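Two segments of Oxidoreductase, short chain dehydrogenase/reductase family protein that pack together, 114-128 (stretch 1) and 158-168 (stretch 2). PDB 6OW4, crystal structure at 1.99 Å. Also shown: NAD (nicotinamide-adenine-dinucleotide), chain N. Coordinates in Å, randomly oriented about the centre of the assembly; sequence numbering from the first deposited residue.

Stretch 1, residues 114-128: QLVEQLGTVDFAFLN
Stretch 2 158-168: RTGRIAHEIMR

How does helix 158-168 lie against stretch 1? It runs antiparallel to strand 124-127 (178°, axes 8.8 Å apart) and crosses helix 114-119 at 55°, 11.4 Å away. Gly120, with positive phi (128/-54), is the first residue to leave helical phi/psi; Thr121 and Val122 are extended, and Asp123 (-89/-32) turns the chain before the strand. CA atoms pair Leu127 with Gly160 (6.5 Å), Ala125 with Ala163 (6.3 Å) and Val122 with Met167 (6.2 Å). No hydrogen bond crosses; the contact, largely apolar, buries 501 Å² summed over both sides.

How does Leu127 pack against Thr159 and Gly160? Leu127 (m, t) forks against their backbone: CD2 lies 3.4 Å from Thr159 C and 3.7 Å from Thr159 CG2, while CD1 reaches Gly160 CA at 3.4 Å. A CB on Gly160 would sit only 3.4 Å from Leu127 CD1, so glycine suits this tight spot. Thr159 points toward the strand with chi1 at -34°, its OG1 satisfied elsewhere in the structure.

How do Ile162 and Ala163 continue the seam? Just before them, Arg161 points away, and its NE forms a salt bridge with Glu165 OE2 at 3.1 Å. Ile162 (p, t) leaves its backbone sideways, but its CD1 comes 4.1 Å from CD1 of Leu115 (m, t). Small side chains permit close packing at the next step, where Ala163 CB meets Ala125 CB at 3.6 Å.

What do Ile166 and Met167 add at the far end? Ile166 (m, t), with 91 Å² covered, reaches into the wider inter-helix space, placing CD1 3.8 Å from Val122 CG2 and CG1 3.8 Å from Val116 CG2; both valines are t. Met167, extended as m, t, t, sends CE to 4.0 Å from Val122 CG1 and 3.5 Å from Asp123 O. Its CG lies 3.2 Å from Val122 O, which, like Val122 N, is buried without a polar partner.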

ATOM      1  N   GLN F 114     -14.891  -4.323 -35.441  1.00 46.75           N
ATOM      2  CA  GLN F 114     -14.597  -3.086 -36.218  1.00 47.93           C
ATOM      3  C   GLN F 114     -13.174  -2.597 -35.918  1.00 47.30           C
ATOM      4  O   GLN F 114     -12.524  -2.093 -36.857  1.00 47.47           O
ATOM      5  CB  GLN F 114     -15.646  -2.010 -35.931  1.00 48.39           C
ATOM      6  CG  GLN F 114     -17.007  -2.325 -36.534  1.00 49.17           C
ATOM      7  CD  GLN F 114     -16.887  -2.794 -37.963  1.00 51.68           C
ATOM      8  OE1 GLN F 114     -16.351  -2.096 -38.820  1.00 52.16           O
ATOM      9  NE2 GLN F 114     -17.368  -3.999 -38.225  1.00 51.59           N
ATOM     10  N   LEU F 115     -12.712  -2.735 -34.671  1.00 45.63           N
ATOM     11  CA  LEU F 115     -11.318  -2.410 -34.266  1.00 44.76           C
ATOM     12  C   LEU F 115     -10.341  -3.199 -35.147  1.00 46.13           C
ATOM     13  O   LEU F 115      -9.411  -2.580 -35.689  1.00 48.17           O
ATOM     14  CB  LEU F 115     -11.116  -2.740 -32.784  1.00 42.59           C
ATOM     15  CG  LEU F 115     -11.650  -1.704 -31.796  1.00 41.05           C
ATOM     16  CD1 LEU F 115     -11.622  -2.245 -30.376  1.00 39.64           C
ATOM     17  CD2 LEU F 115     -10.865  -0.403 -31.885  1.00 40.06           C
ATOM     18  N   VAL F 116     -10.563  -4.508 -35.300  1.00 46.97           N
ATOM     19  CA  VAL F 116      -9.690  -5.425 -36.095  1.00 48.58           C
ATOM     20  C   VAL F 116      -9.779  -5.040 -37.579  1.00 50.27           C
ATOM     21  O   VAL F 116      -8.715  -4.935 -38.220  1.00 50.45           O
ATOM     22  CB  VAL F 116     -10.065  -6.904 -35.868  1.00 48.67           C
ATOM     23  CG1 VAL F 116      -9.297  -7.838 -36.792  1.00 49.50           C
ATOM     24  CG2 VAL F 116      -9.864  -7.322 -34.418  1.00 47.26           C
ATOM     25  N   GLU F 117     -10.995  -4.830 -38.097  1.00 52.08           N
ATOM     26  CA  GLU F 117     -11.268  -4.627 -39.548  1.00 54.25           C
ATOM     27  C   GLU F 117     -10.836  -3.223 -39.989  1.00 53.19           C
ATOM     28  O   GLU F 117     -10.036  -3.129 -40.940  1.00 53.15           O
ATOM     29  CB  GLU F 117     -12.750  -4.850 -39.863  1.00 56.17           C
ATOM     30  CG  GLU F 117     -13.137  -6.315 -39.951  1.00 59.18           C
ATOM     31  CD  GLU F 117     -14.568  -6.565 -40.396  1.00 62.09           C
ATOM     32  OE1 GLU F 117     -15.366  -5.603 -40.398  1.00 65.17           O
ATOM     33  OE2 GLU F 117     -14.883  -7.721 -40.740  1.00 66.74           O
ATOM     34  N   GLN F 118     -11.360  -2.177 -39.341  1.00 52.44           N
ATOM     35  CA  GLN F 118     -11.183  -0.761 -39.768  1.00 54.48           C
ATOM     36  C   GLN F 118      -9.760  -0.284 -39.451  1.00 54.16           C
ATOM     37  O   GLN F 118      -9.203   0.470 -40.273  1.00 56.73           O
ATOM     38  CB  GLN F 118     -12.229   0.144 -39.113  1.00 55.25           C
ATOM     39  CG  GLN F 118     -13.657  -0.158 -39.556  1.00 56.34           C
ATOM     40  CD  GLN F 118     -14.664   0.874 -39.108  1.00 55.17           C
ATOM     41  OE1 GLN F 118     -14.319   1.988 -38.718  1.00 55.54           O
ATOM     42  NE2 GLN F 118     -15.935   0.511 -39.172  1.00 54.76           N
ATOM     43  N   LEU F 119      -9.191  -0.710 -38.317  1.00 53.95           N
ATOM     44  CA  LEU F 119      -7.893  -0.204 -37.789  1.00 52.48           C
ATOM     45  C   LEU F 119      -6.751  -1.139 -38.214  1.00 50.88           C
ATOM     46  O   LEU F 119      -5.725  -0.626 -38.704  1.00 49.20           O
ATOM     47  CB  LEU F 119      -7.986  -0.089 -36.263  1.00 52.28           C
ATOM     48  CG  LEU F 119      -7.266   1.104 -35.636  1.00 52.94           C
ATOM     49  CD1 LEU F 119      -7.831   2.422 -36.147  1.00 53.69           C
ATOM     50  CD2 LEU F 119      -7.360   1.046 -34.119  1.00 52.65           C
ATOM     51  N   GLY F 120      -6.925  -2.451 -38.022  1.00 48.62           N
ATOM     52  CA  GLY F 120      -5.935  -3.485 -38.379  1.00 47.76           C
ATOM     53  C   GLY F 120      -5.641  -4.406 -37.208  1.00 46.00           C
ATOM     54  O   GLY F 120      -5.762  -5.633 -37.381  1.00 47.26           O
ATOM     55  N   THR F 121      -5.265  -3.833 -36.060  1.00 43.82           N
ATOM     56  CA  THR F 121      -4.965  -4.563 -34.798  1.00 42.46           C
ATOM     57  C   THR F 121      -5.015  -3.592 -33.613  1.00 39.92           C
ATOM     58  O   THR F 121      -5.328  -2.404 -33.832  1.00 37.91           O
ATOM     59  CB  THR F 121      -3.608  -5.278 -34.875  1.00 42.80           C
ATOM     60  OG1 THR F 121      -3.467  -6.077 -33.699  1.00 43.21           O
ATOM     61  CG2 THR F 121      -2.434  -4.328 -34.989  1.00 42.82           C
ATOM     62  N   VAL F 122      -4.712  -4.095 -32.412  1.00 39.61           N
ATOM     63  CA  VAL F 122      -4.672  -3.318 -31.137  1.00 39.53           C
ATOM     64  C   VAL F 122      -3.345  -3.626 -30.431  1.00 38.92           C
ATOM     65  O   VAL F 122      -3.198  -4.751 -29.916  1.00 38.71           O
ATOM     66  CB  VAL F 122      -5.895  -3.641 -30.255  1.00 40.19           C
ATOM     67  CG1 VAL F 122      -5.761  -3.084 -28.845  1.00 40.12           C
ATOM     68  CG2 VAL F 122      -7.185  -3.148 -30.894  1.00 41.02           C
ATOM     69  N   ASP F 123      -2.417  -2.660 -30.444  1.00 38.25           N
ATOM     70  CA  ASP F 123      -1.115  -2.696 -29.721  1.00 37.63           C
ATOM     71  C   ASP F 123      -1.300  -2.109 -28.318  1.00 35.45           C
ATOM     72  O   ASP F 123      -0.580  -2.543 -27.403  1.00 34.20           O
ATOM     73  CB  ASP F 123      -0.032  -1.912 -30.466  1.00 38.39           C
ATOM     74  CG  ASP F 123       0.316  -2.474 -31.833  1.00 40.32           C
ATOM     75  OD1 ASP F 123       0.963  -3.539 -31.883  1.00 43.54           O
ATOM     76  OD2 ASP F 123      -0.065  -1.842 -32.838  1.00 42.26           O
ATOM     77  N   PHE F 124      -2.206  -1.142 -28.162  1.00 33.46           N
ATOM     78  CA  PHE F 124      -2.512  -0.476 -26.870  1.00 32.31           C
ATOM     79  C   PHE F 124      -4.020  -0.237 -26.745  1.00 30.78           C
ATOM     80  O   PHE F 124      -4.716  -0.175 -27.774  1.00 31.45           O
ATOM     81  CB  PHE F 124      -1.754   0.848 -26.757  1.00 32.97           C
ATOM     82  CG  PHE F 124      -2.167   1.881 -27.774  1.00 33.88           C
ATOM     83  CD1 PHE F 124      -3.197   2.771 -27.505  1.00 34.48           C
ATOM     84  CD2 PHE F 124      -1.539   1.953 -29.007  1.00 34.52           C
ATOM     85  CE1 PHE F 124      -3.582   3.713 -28.445  1.00 34.62           C
ATOM     86  CE2 PHE F 124      -1.923   2.899 -29.945  1.00 34.89           C
ATOM     87  CZ  PHE F 124      -2.943   3.778 -29.663  1.00 34.90           C
ATOM     88  N   ALA F 125      -4.498  -0.096 -25.508  1.00 28.39           N
ATOM     89  CA  ALA F 125      -5.896   0.248 -25.169  1.00 27.13           C
ATOM     90  C   ALA F 125      -5.898   1.145 -23.929  1.00 25.11           C
ATOM     91  O   ALA F 125      -5.332   0.731 -22.900  1.00 22.80           O
ATOM     92  CB  ALA F 125      -6.702  -1.008 -24.952  1.00 27.03           C
ATOM     93  N   PHE F 126      -6.480   2.340 -24.043  1.00 25.29           N
ATOM     94  CA  PHE F 126      -6.715   3.273 -22.913  1.00 25.59           C
ATOM     95  C   PHE F 126      -8.188   3.169 -22.507  1.00 26.12           C
ATOM     96  O   PHE F 126      -9.047   3.813 -23.140  1.00 27.68           O
ATOM     97  CB  PHE F 126      -6.291   4.698 -23.278  1.00 25.05           C
ATOM     98  CG  PHE F 126      -6.412   5.697 -22.154  1.00 24.31           C
ATOM     99  CD1 PHE F 126      -6.148   5.334 -20.840  1.00 23.67           C
ATOM    100  CD2 PHE F 126      -6.775   7.010 -22.410  1.00 24.54           C
ATOM    101  CE1 PHE F 126      -6.259   6.257 -19.812  1.00 23.40           C
ATOM    102  CE2 PHE F 126      -6.882   7.933 -21.380  1.00 24.21           C
ATOM    103  CZ  PHE F 126      -6.626   7.554 -20.084  1.00 23.47           C
ATOM    104  N   LEU F 127      -8.456   2.366 -21.477  1.00 26.43           N
ATOM    105  CA  LEU F 127      -9.819   1.998 -21.014  1.00 26.19           C
ATOM    106  C   LEU F 127     -10.257   3.030 -19.970  1.00 26.49           C
ATOM    107  O   LEU F 127     -10.205   2.732 -18.760  1.00 26.37           O
ATOM    108  CB  LEU F 127      -9.766   0.565 -20.475  1.00 26.18           C
ATOM    109  CG  LEU F 127      -9.084  -0.430 -21.417  1.00 26.69           C
ATOM    110  CD1 LEU F 127      -8.480  -1.592 -20.652  1.00 26.96           C
ATOM    111  CD2 LEU F 127     -10.051  -0.924 -22.478  1.00 26.65           C
ATOM    112  N   ASN F 128     -10.663   4.203 -20.459  1.00 27.07           N
ATOM    113  CA  ASN F 128     -10.824   5.463 -19.686  1.00 28.19           C
ATOM    114  C   ASN F 128     -12.302   5.691 -19.339  1.00 28.47           C
ATOM    115  O   ASN F 128     -12.566   6.356 -18.320  1.00 29.03           O
ATOM    116  CB  ASN F 128     -10.219   6.634 -20.466  1.00 28.51           C
ATOM    117  CG  ASN F 128     -10.524   7.989 -19.864  1.00 29.33           C
ATOM    118  OD1 ASN F 128     -10.007   8.328 -18.802  1.00 30.23           O
ATOM    119  ND2 ASN F 128     -11.350   8.770 -20.543  1.00 29.76           N
ATOM    120  N   ARG F 158     -14.983  -5.676 -19.809  1.00 27.36           N
ATOM    121  CA  ARG F 158     -15.388  -6.081 -21.185  1.00 28.29           C
ATOM    122  C   ARG F 158     -14.457  -5.440 -22.216  1.00 28.90           C
ATOM    123  O   ARG F 158     -13.932  -6.172 -23.077  1.00 28.55           O
ATOM    124  CB  ARG F 158     -16.833  -5.663 -21.472  1.00 28.64           C
ATOM    125  CG  ARG F 158     -17.839  -6.786 -21.294  1.00 29.35           C
ATOM    126  CD  ARG F 158     -19.225  -6.382 -21.749  1.00 30.43           C
ATOM    127  NE  ARG F 158     -19.862  -5.471 -20.807  1.00 30.18           N
ATOM    128  CZ  ARG F 158     -20.419  -5.829 -19.652  1.00 30.13           C
ATOM    129  NH1 ARG F 158     -20.426  -7.094 -19.264  1.00 29.02           N
ATOM    130  NH2 ARG F 158     -20.970  -4.908 -18.881  1.00 31.13           N
ATOM    131  N   THR F 159     -14.283  -4.119 -22.130  1.00 30.03           N
ATOM    132  CA  THR F 159     -13.466  -3.304 -23.064  1.00 31.75           C
ATOM    133  C   THR F 159     -11.994  -3.713 -22.936  1.00 31.04           C
ATOM    134  O   THR F 159     -11.311  -3.790 -23.976  1.00 32.66           O
ATOM    135  CB  THR F 159     -13.661  -1.804 -22.806  1.00 32.69           C
ATOM    136  OG1 THR F 159     -15.001  -1.561 -22.380  1.00 34.67           O
ATOM    137  CG2 THR F 159     -13.378  -0.974 -24.037  1.00 33.78           C
ATOM    138  N   GLY F 160     -11.530  -3.953 -21.706  1.00 30.12           N
ATOM    139  CA  GLY F 160     -10.184  -4.484 -21.418  1.00 29.48           C
ATOM    140  C   GLY F 160      -9.997  -5.875 -21.998  1.00 29.94           C
ATOM    141  O   GLY F 160      -8.899  -6.151 -22.511  1.00 29.67           O
ATOM    142  N   ARG F 161     -11.035  -6.715 -21.938  1.00 30.06           N
ATOM    143  CA  ARG F 161     -10.982  -8.142 -22.359  1.00 31.38           C
ATOM    144  C   ARG F 161     -10.767  -8.230 -23.876  1.00 32.37           C
ATOM    145  O   ARG F 161      -9.860  -8.977 -24.298  1.00 32.91           O
ATOM    146  CB  ARG F 161     -12.252  -8.890 -21.942  1.00 31.80           C
ATOM    147  CG  ARG F 161     -12.122 -10.406 -22.003  1.00 32.00           C
ATOM    148  CD  ARG F 161     -13.455 -11.127 -21.906  1.00 31.98           C
ATOM    149  NE  ARG F 161     -14.384 -10.672 -22.935  1.00 32.10           N
ATOM    150  CZ  ARG F 161     -15.616 -10.204 -22.723  1.00 32.35           C
ATOM    151  NH1 ARG F 161     -16.121 -10.138 -21.501  1.00 32.25           N
ATOM    152  NH2 ARG F 161     -16.351  -9.813 -23.748  1.00 32.41           N
ATOM    153  N   ILE F 162     -11.559  -7.493 -24.662  1.00 32.10           N
ATOM    154  CA  ILE F 162     -11.500  -7.525 -26.156  1.00 33.20           C
ATOM    155  C   ILE F 162     -10.126  -7.021 -26.617  1.00 32.90           C
ATOM    156  O   ILE F 162      -9.652  -7.496 -27.663  1.00 32.39           O
ATOM    157  CB  ILE F 162     -12.664  -6.744 -26.807  1.00 34.25           C
ATOM    158  CG1 ILE F 162     -12.637  -5.247 -26.481  1.00 34.18           C
ATOM    159  CG2 ILE F 162     -13.999  -7.374 -26.440  1.00 34.63           C
ATOM    160  CD1 ILE F 162     -13.445  -4.403 -27.441  1.00 34.28           C
ATOM    161  N   ALA F 163      -9.507  -6.111 -25.859  1.00 32.81           N
ATOM    162  CA  ALA F 163      -8.179  -5.525 -26.154  1.00 32.75           C
ATOM    163  C   ALA F 163      -7.108  -6.623 -26.136  1.00 32.74           C
ATOM    164  O   ALA F 163      -6.415  -6.786 -27.161  1.00 33.29           O
ATOM    165  CB  ALA F 163      -7.862  -4.424 -25.172  1.00 32.95           C
ATOM    166  N   HIS F 164      -6.987  -7.357 -25.025  1.00 31.84           N
ATOM    167  CA  HIS F 164      -5.958  -8.418 -24.840  1.00 32.08           C
ATOM    168  C   HIS F 164      -6.380  -9.699 -25.572  1.00 33.01           C
ATOM    169  O   HIS F 164      -5.496 -10.538 -25.831  1.00 34.36           O
ATOM    170  CB  HIS F 164      -5.627  -8.625 -23.351  1.00 30.61           C
ATOM    171  CG  HIS F 164      -6.699  -9.260 -22.532  1.00 30.03           C
ATOM    172  ND1 HIS F 164      -7.076 -10.578 -22.698  1.00 30.26           N
ATOM    173  CD2 HIS F 164      -7.436  -8.783 -21.505  1.00 29.31           C
ATOM    174  CE1 HIS F 164      -8.018 -10.877 -21.828  1.00 29.23           C
ATOM    175  NE2 HIS F 164      -8.257  -9.793 -21.083  1.00 29.19           N
ATOM    176  N   GLU F 165      -7.669  -9.838 -25.907  1.00 33.45           N
ATOM    177  CA  GLU F 165      -8.187 -10.925 -26.784  1.00 34.01           C
ATOM    178  C   GLU F 165      -7.592 -10.761 -28.189  1.00 34.48           C
ATOM    179  O   GLU F 165      -7.030 -11.745 -28.707  1.00 35.93           O
ATOM    180  CB  GLU F 165      -9.717 -10.916 -26.833  1.00 35.10           C
ATOM    181  CG  GLU F 165     -10.365 -11.741 -25.733  1.00 35.11           C
ATOM    182  CD  GLU F 165     -11.881 -11.650 -25.658  1.00 34.66           C
ATOM    183  OE1 GLU F 165     -12.474 -10.916 -26.473  1.00 34.21           O
ATOM    184  OE2 GLU F 165     -12.468 -12.316 -24.782  1.00 34.25           O
ATOM    185  N   ILE F 166      -7.712  -9.562 -28.770  1.00 33.78           N
ATOM    186  CA  ILE F 166      -7.191  -9.211 -30.126  1.00 34.86           C
ATOM    187  C   ILE F 166      -5.681  -9.480 -30.166  1.00 35.33           C
ATOM    188  O   ILE F 166      -5.220 -10.101 -31.142  1.00 36.64           O
ATOM    189  CB  ILE F 166      -7.522  -7.746 -30.486  1.00 35.60           C
ATOM    190  CG1 ILE F 166      -9.018  -7.554 -30.750  1.00 35.92           C
ATOM    191  CG2 ILE F 166      -6.685  -7.269 -31.665  1.00 36.07           C
ATOM    192  CD1 ILE F 166      -9.497  -6.125 -30.606  1.00 35.68           C
ATOM    193  N   MET F 167      -4.955  -9.020 -29.141  1.00 34.78           N
ATOM    194  CA  MET F 167      -3.472  -9.083 -29.049  1.00 34.12           C
ATOM    195  C   MET F 167      -3.003 -10.535 -29.175  1.00 32.85           C
ATOM    196  O   MET F 167      -2.141 -10.804 -30.034  1.00 31.99           O
ATOM    197  CB  MET F 167      -2.985  -8.504 -27.718  1.00 33.86           C
ATOM    198  CG  MET F 167      -3.088  -6.994 -27.652  1.00 34.25           C
ATOM    199  SD  MET F 167      -2.851  -6.360 -25.978  1.00 33.82           S
ATOM    200  CE  MET F 167      -3.200  -4.620 -26.229  1.00 33.34           C
ATOM    201  N   ARG F 168      -3.549 -11.428 -28.345  1.00 32.82           N
ATOM    202  CA  ARG F 168      -3.185 -12.870 -28.315  1.00 34.65           C
ATOM    203  C   ARG F 168      -3.625 -13.535 -29.625  1.00 36.02           C
ATOM    204  O   ARG F 168      -2.823 -14.302 -30.192  1.00 37.15           O
ATOM    205  CB  ARG F 168      -3.818 -13.548 -27.097  1.00 34.36           C
ATOM    206  CG  ARG F 168      -3.244 -13.076 -25.769  1.00 34.40           C
ATOM    207  CD  ARG F 168      -3.908 -13.775 -24.603  1.00 35.06           C
ATOM    208  NE  ARG F 168      -5.283 -13.332 -24.421  1.00 34.82           N
ATOM    209  CZ  ARG F 168      -6.190 -13.954 -23.674  1.00 35.13           C
ATOM    210  NH1 ARG F 168      -5.880 -15.069 -23.030  1.00 36.14           N
ATOM    211  NH2 ARG F 168      -7.411 -13.460 -23.578  1.00 35.30           N
TER
HETATM  212  PA  NAD N 301     -15.865  12.705 -18.669  1.00 44.29           P
HETATM  213  O1A NAD N 301     -17.174  12.467 -17.989  1.00 43.93           O
HETATM  214  O2A NAD N 301     -16.054  13.689 -19.832  1.00 46.65           O
HETATM  215  O5B NAD N 301     -15.253  11.354 -19.242  1.00 42.99           O
HETATM  216  C5B NAD N 301     -15.962  10.120 -19.119  1.00 42.41           C
HETATM  217  C4B NAD N 301     -16.286   9.614 -20.553  1.00 42.48           C
HETATM  218  O4B NAD N 301     -16.715   8.114 -20.428  1.00 42.66           O
HETATM  219  C3B NAD N 301     -17.247  10.245 -21.087  1.00 42.54           C
HETATM  220  O3B NAD N 301     -16.902  10.741 -22.430  1.00 40.82           O
HETATM  221  C2B NAD N 301     -18.511   9.172 -21.217  1.00 42.83           C
HETATM  222  O2B NAD N 301     -19.294   9.461 -22.412  1.00 43.49           O
HETATM  223  C1B NAD N 301     -17.984   8.015 -21.281  1.00 42.85           C
HETATM  224  N9A NAD N 301     -18.923   7.005 -20.694  1.00 43.65           N
HETATM  225  C8A NAD N 301     -19.599   6.825 -19.536  1.00 44.27           C
HETATM  226  N7A NAD N 301     -20.316   5.678 -19.639  1.00 43.01           N
HETATM  227  C5A NAD N 301     -20.083   5.153 -20.860  1.00 43.20           C
HETATM  228  C6A NAD N 301     -20.568   3.989 -21.473  1.00 42.61           C
HETATM  229  N6A NAD N 301     -21.452   2.933 -21.104  1.00 41.85           N
HETATM  230  N1A NAD N 301     -20.175   3.675 -22.729  1.00 42.82           N
HETATM  231  C2A NAD N 301     -19.304   4.493 -23.408  1.00 43.62           C
HETATM  232  N3A NAD N 301     -18.822   5.648 -22.803  1.00 44.28           N
HETATM  233  C4A NAD N 301     -19.219   5.968 -21.526  1.00 43.86           C
HETATM  234  O3  NAD N 301     -14.811  13.341 -17.575  1.00 45.29           O
HETATM  235  PN  NAD N 301     -13.276  12.871 -17.434  1.00 44.20           P
HETATM  236  O1N NAD N 301     -12.609  13.740 -16.406  1.00 45.34           O
HETATM  237  O2N NAD N 301     -12.574  13.027 -18.784  1.00 42.06           O
HETATM  238  O5D NAD N 301     -13.237  11.359 -16.927  1.00 41.23           O
HETATM  239  C5D NAD N 301     -12.569  10.351 -17.672  1.00 39.18           C
HETATM  240  C4D NAD N 301     -12.173   9.190 -16.724  1.00 37.08           C
HETATM  241  O4D NAD N 301     -11.327   9.621 -15.829  1.00 36.84           O
HETATM  242  C3D NAD N 301     -13.380   8.672 -15.963  1.00 36.44           C
HETATM  243  O3D NAD N 301     -13.366   7.303 -15.945  1.00 35.67           O
HETATM  244  C2D NAD N 301     -13.204   9.246 -14.525  1.00 37.18           C
HETATM  245  O2D NAD N 301     -13.900   8.334 -13.575  1.00 34.73           O
HETATM  246  C1D NAD N 301     -11.925   9.274 -14.364  1.00 37.35           C
HETATM  247  N1N NAD N 301     -11.446  10.282 -13.412  1.00 39.10           N
HETATM  248  C2N NAD N 301     -11.533  11.637 -13.706  1.00 39.99           C
HETATM  249  C3N NAD N 301     -11.069  12.592 -12.789  1.00 40.79           C
HETATM  250  C7N NAD N 301     -11.168  14.106 -13.097  1.00 41.22           C
HETATM  251  O7N NAD N 301     -11.280  14.901 -12.182  1.00 43.05           O
HETATM  252  N7N NAD N 301     -11.126  14.589 -14.434  1.00 42.31           N
HETATM  253  C4N NAD N 301     -10.516  12.182 -11.590  1.00 39.95           C
HETATM  254  C5N NAD N 301     -10.421  10.832 -11.294  1.00 38.39           C
HETATM  255  C6N NAD N 301     -10.883   9.884 -12.218  1.00 37.91           C